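Local coordinates for sister chromatid cohesion protein (Chaetomium thermophilum, PDB 5T8V) that probably helps load cohesin onto chromatin, this chain being the HEAT-repeat C-terminal part of an Scc2/Nipped-B family protein, at residues A[546-551]-A[560-565]; A[501-506]-A[598-603]. All blocks are in the same frame, centred on the assembly; numbering follows the deposited sequence.

Contact 1: residues A[546-551]-A[560-565]; sequences TCYDGY and QELGRL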
ATOM      1  N   THR A 546     -21.419  27.298 -21.876  1.00 24.77           N
ATOM      2  CA  THR A 546     -20.582  26.154 -22.225  1.00 27.31           C
ATOM      3  C   THR A 546     -21.403  25.060 -22.896  1.00 28.79           C
ATOM      4  O   THR A 546     -20.965  24.460 -23.885  1.00 31.93           O
ATOM      5  CB  THR A 546     -19.886  25.611 -20.976  1.00 28.05           C
ATOM      6  OG1 THR A 546     -18.942  26.576 -20.500  1.00 20.46           O
ATOM      7  CG2 THR A 546     -19.153  24.301 -21.276  1.00 30.93           C
ATOM      8  N   CYS A 547     -22.593  24.783 -22.363  1.00 24.19           N
ATOM      9  CA  CYS A 547     -23.467  23.782 -22.964  1.00 24.76           C
ATOM     10  C   CYS A 547     -23.771  24.130 -24.414  1.00 27.29           C
ATOM     11  O   CYS A 547     -23.609  23.296 -25.313  1.00 29.19           O
ATOM     12  CB  CYS A 547     -24.755  23.668 -22.147  1.00 23.03           C
ATOM     13  SG  CYS A 547     -26.083  22.712 -22.924  1.00 24.22           S
ATOM     14  N   TYR A 548     -24.198  25.370 -24.666  1.00 22.18           N
ATOM     15  CA  TYR A 548     -24.549  25.762 -26.027  1.00 24.29           C
ATOM     16  C   TYR A 548     -23.335  25.723 -26.951  1.00 26.20           C
ATOM     17  O   TYR A 548     -23.442  25.308 -28.112  1.00 28.54           O
ATOM     18  CB  TYR A 548     -25.172  27.156 -26.020  1.00 22.89           C
ATOM     19  CG  TYR A 548     -25.518  27.689 -27.391  1.00 24.96           C
ATOM     20  CD1 TYR A 548     -24.566  28.340 -28.163  1.00 25.88           C
ATOM     21  CD2 TYR A 548     -26.800  27.561 -27.906  1.00 26.25           C
ATOM     22  CE1 TYR A 548     -24.875  28.836 -29.411  1.00 28.01           C
ATOM     23  CE2 TYR A 548     -27.121  28.057 -29.156  1.00 28.47           C
ATOM     24  CZ  TYR A 548     -26.154  28.692 -29.903  1.00 29.32           C
ATOM     25  OH  TYR A 548     -26.457  29.189 -31.148  1.00 31.75           O
ATOM     26  N   ASP A 549     -22.172  26.152 -26.458  1.00 30.24           N
ATOM     27  CA  ASP A 549     -20.968  26.206 -27.280  1.00 31.53           C
ATOM     28  C   ASP A 549     -20.305  24.848 -27.463  1.00 33.50           C
ATOM     29  O   ASP A 549     -19.395  24.733 -28.291  1.00 35.14           O
ATOM     30  CB  ASP A 549     -19.957  27.181 -26.671  1.00 30.79           C
ATOM     31  CG  ASP A 549     -20.408  28.627 -26.762  1.00 30.39           C
ATOM     32  OD1 ASP A 549     -21.190  28.952 -27.681  1.00 31.14           O
ATOM     33  OD2 ASP A 549     -19.976  29.441 -25.916  1.00 28.92           O
ATOM     34  N   GLY A 550     -20.725  23.823 -26.716  1.00 27.22           N
ATOM     35  CA  GLY A 550     -20.128  22.508 -26.866  1.00 28.64           C
ATOM     36  C   GLY A 550     -20.671  21.701 -28.024  1.00 31.24           C
ATOM     37  O   GLY A 550     -19.994  20.779 -28.491  1.00 33.13           O
ATOM     38  N   TYR A 551     -21.872  22.023 -28.498  1.00 47.01           N
ATOM     39  CA  TYR A 551     -22.509  21.282 -29.575  1.00 52.56           C
ATOM     40  C   TYR A 551     -22.181  21.913 -30.924  1.00 55.77           C
ATOM     41  O   TYR A 551     -22.159  23.138 -31.060  1.00 55.40           O
ATOM     42  CB  TYR A 551     -24.026  21.249 -29.373  1.00 54.53           C
ATOM     43  CG  TYR A 551     -24.473  20.537 -28.115  1.00 56.70           C
ATOM     44  CD1 TYR A 551     -23.885  19.341 -27.720  1.00 59.07           C
ATOM     45  CD2 TYR A 551     -25.485  21.061 -27.319  1.00 56.41           C
ATOM     46  CE1 TYR A 551     -24.293  18.686 -26.571  1.00 58.51           C
ATOM     47  CE2 TYR A 551     -25.900  20.414 -26.169  1.00 55.72           C
ATOM     48  CZ  TYR A 551     -25.300  19.227 -25.800  1.00 56.91           C
ATOM     49  OH  TYR A 551     -25.707  18.576 -24.657  1.00 56.07           O
ATOM     50  N   GLN A 560     -33.308  26.837 -28.875  1.00 42.26           N
ATOM     51  CA  GLN A 560     -34.258  27.878 -28.496  1.00 43.08           C
ATOM     52  C   GLN A 560     -34.415  27.944 -26.981  1.00 40.67           C
ATOM     53  O   GLN A 560     -34.342  29.025 -26.382  1.00 39.90           O
ATOM     54  CB  GLN A 560     -35.603  27.630 -29.176  1.00 47.58           C
ATOM     55  CG  GLN A 560     -35.519  27.627 -30.696  1.00 49.65           C
ATOM     56  CD  GLN A 560     -36.875  27.732 -31.359  1.00 53.53           C
ATOM     57  OE1 GLN A 560     -37.878  27.255 -30.828  1.00 55.52           O
ATOM     58  NE2 GLN A 560     -36.913  28.367 -32.523  1.00 55.06           N
ATOM     59  N   GLU A 561     -34.626  26.790 -26.341  1.00 33.64           N
ATOM     60  CA  GLU A 561     -34.675  26.757 -24.883  1.00 31.31           C
ATOM     61  C   GLU A 561     -33.411  27.354 -24.279  1.00 28.00           C
ATOM     62  O   GLU A 561     -33.478  28.126 -23.314  1.00 28.02           O
ATOM     63  CB  GLU A 561     -34.875  25.320 -24.399  1.00 31.22           C
ATOM     64  CG  GLU A 561     -34.877  25.158 -22.888  1.00 28.96           C
ATOM     65  CD  GLU A 561     -36.005  25.919 -22.218  1.00 30.01           C
ATOM     66  OE1 GLU A 561     -36.944  26.337 -22.927  1.00 32.87           O
ATOM     67  OE2 GLU A 561     -35.953  26.098 -20.982  1.00 29.40           O
ATOM     68  N   LEU A 562     -32.246  27.010 -24.836  1.00 26.97           N
ATOM     69  CA  LEU A 562     -30.998  27.572 -24.331  1.00 24.17           C
ATOM     70  C   LEU A 562     -30.953  29.083 -24.510  1.00 24.33           C
ATOM     71  O   LEU A 562     -30.359  29.787 -23.686  1.00 22.27           O
ATOM     72  CB  LEU A 562     -29.807  26.915 -25.029  1.00 23.67           C
ATOM     73  CG  LEU A 562     -29.489  25.489 -24.575  1.00 22.87           C
ATOM     74  CD1 LEU A 562     -28.517  24.828 -25.536  1.00 24.34           C
ATOM     75  CD2 LEU A 562     -28.922  25.491 -23.163  1.00 20.43           C
ATOM     76  N   GLY A 563     -31.569  29.602 -25.574  1.00 26.98           N
ATOM     77  CA  GLY A 563     -31.646  31.044 -25.739  1.00 27.58           C
ATOM     78  C   GLY A 563     -32.524  31.695 -24.689  1.00 27.52           C
ATOM     79  O   GLY A 563     -32.183  32.751 -24.145  1.00 26.50           O
ATOM     80  N   ARG A 564     -33.667  31.074 -24.387  1.00 34.87           N
ATOM     81  CA  ARG A 564     -34.512  31.572 -23.305  1.00 36.44           C
ATOM     82  C   ARG A 564     -33.743  31.594 -21.991  1.00 34.71           C
ATOM     83  O   ARG A 564     -33.768  32.591 -21.259  1.00 33.91           O
ATOM     84  CB  ARG A 564     -35.766  30.710 -23.177  1.00 38.54           C
ATOM     85  CG  ARG A 564     -36.611  30.656 -24.437  1.00 42.17           C
ATOM     86  CD  ARG A 564     -37.691  29.592 -24.330  1.00 45.28           C
ATOM     87  NE  ARG A 564     -38.181  29.180 -25.642  1.00 48.87           N
ATOM     88  CZ  ARG A 564     -38.904  28.088 -25.861  1.00 52.45           C
ATOM     89  NH1 ARG A 564     -39.227  27.284 -24.857  1.00 51.82           N
ATOM     90  NH2 ARG A 564     -39.302  27.795 -27.092  1.00 57.28           N
ATOM     91  N   LEU A 565     -33.047  30.499 -21.676  1.00 36.02           N
ATOM     92  CA  LEU A 565     -32.219  30.472 -20.474  1.00 31.11           C
ATOM     93  C   LEU A 565     -31.168  31.573 -20.510  1.00 28.93           C
ATOM     94  O   LEU A 565     -30.839  32.161 -19.473  1.00 26.74           O
ATOM     95  CB  LEU A 565     -31.551  29.105 -20.325  1.00 27.62           C
ATOM     96  CG  LEU A 565     -32.453  27.946 -19.906  1.00 28.60           C
ATOM     97  CD1 LEU A 565     -31.745  26.615 -20.121  1.00 26.35           C
ATOM     98  CD2 LEU A 565     -32.874  28.095 -18.454  1.00 28.07           C
TER
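Leu562 reaches from helix 556-574 into the angle between Cys547 and Tyr548 near the end of helix 527-550, and this one side chain carries the whole contact. Its CB points across the gap, and CG, set opposite the carbonyl carbon (chi1 -75°), is directed at the other helix. The two methyls then divide unequally between their partners. CD1 lies mainly on the tyrosine, at the edge of the Tyr548 ring and close to the ring plane, with CD2 of the tyrosine 4.0 Å away and its CB at 4.1 Å. CD2 of Leu562 lies 4.0 Å from SG of Cys547, which CD1 also approaches. The two partners are neighbours in sequence, and both hold their first side-chain branch opposite the backbone nitrogen (chi1 169° for Cys547, 177° for Tyr548), which puts SG and the tyrosine CB and ring beside the leucine methyls. No hydrogen bond crosses here; the phenol of Tyr548 is bonded instead to His357 ND1 on helix 357-391, while Cys547 also rests on Pro500. The two consecutive helices run antiparallel across a short connection, a helical hairpin, consistent with the HEAT-repeat character of this fragment.

Contact 2: residues A[501-506]-A[598-603]; sequences EHMVAW and SIILLR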
ATOM      1  N   GLU A 501     -27.449  19.720 -20.771  1.00 48.86           N
ATOM      2  CA  GLU A 501     -28.692  20.430 -21.043  1.00 42.35           C
ATOM      3  C   GLU A 501     -29.739  20.228 -19.956  1.00 36.74           C
ATOM      4  O   GLU A 501     -30.550  21.130 -19.717  1.00 35.70           O
ATOM      5  CB  GLU A 501     -29.258  19.997 -22.402  1.00 45.00           C
ATOM      6  CG  GLU A 501     -29.338  18.481 -22.632  1.00 48.11           C
ATOM      7  CD  GLU A 501     -29.516  18.122 -24.094  1.00 52.67           C
ATOM      8  OE1 GLU A 501     -29.871  19.018 -24.892  1.00 54.07           O
ATOM      9  OE2 GLU A 501     -29.291  16.943 -24.448  1.00 55.03           O
ATOM     10  N   HIS A 502     -29.744  19.073 -19.288  1.00 38.49           N
ATOM     11  CA  HIS A 502     -30.636  18.874 -18.153  1.00 35.15           C
ATOM     12  C   HIS A 502     -30.120  19.546 -16.889  1.00 30.11           C
ATOM     13  O   HIS A 502     -30.920  19.866 -16.002  1.00 29.93           O
ATOM     14  CB  HIS A 502     -30.839  17.379 -17.894  1.00 36.83           C
ATOM     15  CG  HIS A 502     -31.633  16.683 -18.957  1.00 41.46           C
ATOM     16  ND1 HIS A 502     -31.127  16.419 -20.213  1.00 42.87           N
ATOM     17  CD2 HIS A 502     -32.895  16.194 -18.950  1.00 45.14           C
ATOM     18  CE1 HIS A 502     -32.044  15.798 -20.933  1.00 45.75           C
ATOM     19  NE2 HIS A 502     -33.127  15.649 -20.190  1.00 47.48           N
ATOM     20  N   MET A 503     -28.807  19.769 -16.791  1.00 26.97           N
ATOM     21  CA  MET A 503     -28.240  20.421 -15.616  1.00 23.73           C
ATOM     22  C   MET A 503     -28.624  21.892 -15.562  1.00 23.75           C
ATOM     23  O   MET A 503     -28.994  22.405 -14.500  1.00 24.83           O
ATOM     24  CB  MET A 503     -26.718  20.279 -15.626  1.00 23.68           C
ATOM     25  CG  MET A 503     -26.221  18.847 -15.538  1.00 25.52           C
ATOM     26  SD  MET A 503     -26.392  18.147 -13.889  1.00 25.73           S
ATOM     27  CE  MET A 503     -25.229  19.141 -12.972  1.00 23.06           C
ATOM     28  N   VAL A 504     -28.539  22.587 -16.696  1.00 17.49           N
ATOM     29  CA  VAL A 504     -28.814  24.017 -16.753  1.00 17.34           C
ATOM     30  C   VAL A 504     -30.294  24.247 -17.032  1.00 19.80           C
ATOM     31  O   VAL A 504     -30.707  25.367 -17.353  1.00 22.12           O
ATOM     32  CB  VAL A 504     -27.937  24.706 -17.816  1.00 16.68           C
ATOM     33  CG1 VAL A 504     -26.462  24.482 -17.512  1.00 15.37           C
ATOM     34  CG2 VAL A 504     -28.283  24.200 -19.215  1.00 17.35           C
ATOM     35  N   ALA A 505     -31.098  23.194 -16.907  1.00 17.51           N
ATOM     36  CA  ALA A 505     -32.521  23.301 -17.188  1.00 19.93           C
ATOM     37  C   ALA A 505     -33.175  24.335 -16.279  1.00 21.83           C
ATOM     38  O   ALA A 505     -32.745  24.563 -15.144  1.00 20.54           O
ATOM     39  CB  ALA A 505     -33.200  21.945 -17.010  1.00 21.96           C
ATOM     40  N   TRP A 506     -34.235  24.962 -16.794  1.00 23.36           N
ATOM     41  CA  TRP A 506     -34.918  26.019 -16.056  1.00 23.01           C
ATOM     42  C   TRP A 506     -35.500  25.508 -14.745  1.00 23.45           C
ATOM     43  O   TRP A 506     -35.546  26.250 -13.758  1.00 23.47           O
ATOM     44  CB  TRP A 506     -36.019  26.624 -16.927  1.00 25.87           C
ATOM     45  CG  TRP A 506     -36.742  27.758 -16.288  1.00 27.35           C
ATOM     46  CD1 TRP A 506     -38.081  27.847 -16.052  1.00 29.99           C
ATOM     47  CD2 TRP A 506     -36.165  28.971 -15.793  1.00 25.49           C
ATOM     48  NE1 TRP A 506     -38.376  29.044 -15.445  1.00 30.09           N
ATOM     49  CE2 TRP A 506     -37.215  29.752 -15.275  1.00 27.16           C
ATOM     50  CE3 TRP A 506     -34.862  29.472 -15.742  1.00 22.10           C
ATOM     51  CZ2 TRP A 506     -37.001  31.008 -14.711  1.00 24.92           C
ATOM     52  CZ3 TRP A 506     -34.653  30.714 -15.184  1.00 20.14           C
ATOM     53  CH2 TRP A 506     -35.715  31.470 -14.675  1.00 22.12           C
ATOM     54  N   SER A 598     -25.275  18.925  -4.895  1.00 12.50           N
ATOM     55  CA  SER A 598     -24.308  17.838  -5.017  1.00 12.25           C
ATOM     56  C   SER A 598     -24.234  17.331  -6.453  1.00 11.69           C
ATOM     57  O   SER A 598     -23.142  17.059  -6.968  1.00 11.49           O
ATOM     58  CB  SER A 598     -24.676  16.705  -4.062  1.00 12.75           C
ATOM     59  OG  SER A 598     -24.772  17.173  -2.728  1.00 13.56           O
ATOM     60  N   ILE A 599     -25.385  17.196  -7.115  1.00 11.59           N
ATOM     61  CA  ILE A 599     -25.389  16.830  -8.528  1.00 11.24           C
ATOM     62  C   ILE A 599     -24.600  17.851  -9.334  1.00 15.67           C
ATOM     63  O   ILE A 599     -23.797  17.492 -10.204  1.00 11.21           O
ATOM     64  CB  ILE A 599     -26.837  16.696  -9.036  1.00 12.29           C
ATOM     65  CG1 ILE A 599     -27.500  15.465  -8.417  1.00 13.67           C
ATOM     66  CG2 ILE A 599     -26.877  16.581 -10.553  1.00 12.69           C
ATOM     67  CD1 ILE A 599     -29.014  15.525  -8.414  1.00 14.66           C
ATOM     68  N   ILE A 600     -24.811  19.140  -9.061  1.00 11.24           N
ATOM     69  CA  ILE A 600     -24.025  20.169  -9.735  1.00 11.30           C
ATOM     70  C   ILE A 600     -22.537  19.944  -9.496  1.00 11.43           C
ATOM     71  O   ILE A 600     -21.716  20.084 -10.413  1.00 11.65           O
ATOM     72  CB  ILE A 600     -24.476  21.567  -9.273  1.00 11.36           C
ATOM     73  CG1 ILE A 600     -25.900  21.839  -9.765  1.00 11.29           C
ATOM     74  CG2 ILE A 600     -23.520  22.644  -9.790  1.00 11.50           C
ATOM     75  CD1 ILE A 600     -26.534  23.070  -9.179  1.00 11.42           C
ATOM     76  N   LEU A 601     -22.164  19.584  -8.267  1.00 13.83           N
ATOM     77  CA  LEU A 601     -20.753  19.400  -7.946  1.00 12.84           C
ATOM     78  C   LEU A 601     -20.159  18.219  -8.701  1.00 12.42           C
ATOM     79  O   LEU A 601     -19.006  18.279  -9.141  1.00 13.48           O
ATOM     80  CB  LEU A 601     -20.578  19.215  -6.438  1.00 11.71           C
ATOM     81  CG  LEU A 601     -20.732  20.470  -5.576  1.00 13.16           C
ATOM     82  CD1 LEU A 601     -20.696  20.097  -4.110  1.00 14.55           C
ATOM     83  CD2 LEU A 601     -19.645  21.499  -5.884  1.00 11.97           C
ATOM     84  N   LEU A 602     -20.921  17.133  -8.857  1.00 15.51           N
ATOM     85  CA  LEU A 602     -20.394  15.977  -9.574  1.00 15.87           C
ATOM     86  C   LEU A 602     -19.947  16.331 -10.983  1.00 16.93           C
ATOM     87  O   LEU A 602     -19.094  15.635 -11.541  1.00 17.97           O
ATOM     88  CB  LEU A 602     -21.437  14.861  -9.634  1.00 15.16           C
ATOM     89  CG  LEU A 602     -21.757  14.152  -8.317  1.00 15.33           C
ATOM     90  CD1 LEU A 602     -22.850  13.125  -8.535  1.00 14.81           C
ATOM     91  CD2 LEU A 602     -20.519  13.493  -7.725  1.00 15.50           C
ATOM     92  N   ARG A 603     -20.498  17.392 -11.567  1.00 21.72           N
ATOM     93  CA  ARG A 603     -20.103  17.850 -12.890  1.00 22.38           C
ATOM     94  C   ARG A 603     -19.152  19.036 -12.835  1.00 22.81           C
ATOM     95  O   ARG A 603     -18.837  19.611 -13.881  1.00 25.52           O
ATOM     96  CB  ARG A 603     -21.343  18.214 -13.707  1.00 24.34           C
ATOM     97  CG  ARG A 603     -22.409  17.130 -13.732  1.00 26.12           C
ATOM     98  CD  ARG A 603     -21.871  15.808 -14.255  1.00 28.04           C
ATOM     99  NE  ARG A 603     -21.331  15.934 -15.606  1.00 31.34           N
ATOM    100  CZ  ARG A 603     -20.970  14.907 -16.365  1.00 34.60           C
ATOM    101  NH1 ARG A 603     -21.096  13.668 -15.913  1.00 37.31           N
ATOM    102  NH2 ARG A 603     -20.490  15.115 -17.582  1.00 35.37           N
TER
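Met503, in the last turn of the short helix 500-503, shows how a flexible thioether can fit itself to the end of another helix. Its CG stands opposite the carbonyl carbon, and the chain then bends twice more, at chi2 (-74°) and chi3 (-67°), so the tip curls instead of running out straight. The curl places SD and CE against the final turn of helix 590-602. SD lies 3.7 Å from CG2 of Ile599, the two side chains meeting at a slant; that methyl is the Ile599 branch opposite the backbone nitrogen, while the longer CG1 arm leads away from the contact. The terminal methyl meets the backbone as well. CE is 3.5 Å from the carbonyl oxygen of Ile599 and 3.6 Å from CA of Ile600, and CG1 of Ile600 is a looser neighbour at 4.2 Å. Arg603 adds a further contact. Its chain, also bent at chi2 and chi3, passes the methionine at roughly a right angle and offers its aliphatic part, with CG 3.5 Å from CE of Met503. The arginine thus serves here through its methylenes, and its NE makes a long, weak ion pair with Glu608. Replacing Met503 with an alanine would probably open a gap beside Ile599 and strip the Arg603 methylenes of an apolar partner. No hydrogen bond spans the two segments. Around them, helix 509-520 packs Pro509, Tyr510 and Thr513 on Ile600, and helix 446-474 meets Ser598, Leu601 and Leu602. Helix 481-494 brings Leu489 against both Met503 and Ile599, so that helix 590-602 packs among three earlier helices, with the methionine sharing one of their leucines.

How the contacts relate
Both segments of contact 1 fall along the chain between 501-506 and 598-603, the two segments of contact 2: the local pairing of helices 527-550 and 556-574 sits within the longer excursion that contact 2 brings together, most of it helical. Their centres are 14 Å apart, on the same side of the chain's centre, and the two sites touch directly. Leu565 CD2 packs 3.6 Å from Trp506 CE3, and Cys547 SG lies 3.9 Å from Glu501 N. The segment 501-506 therefore borders both contacts, and helices 527-550, 556-574 and 590-602 pack around it in this part of the HEAT-repeat fragment.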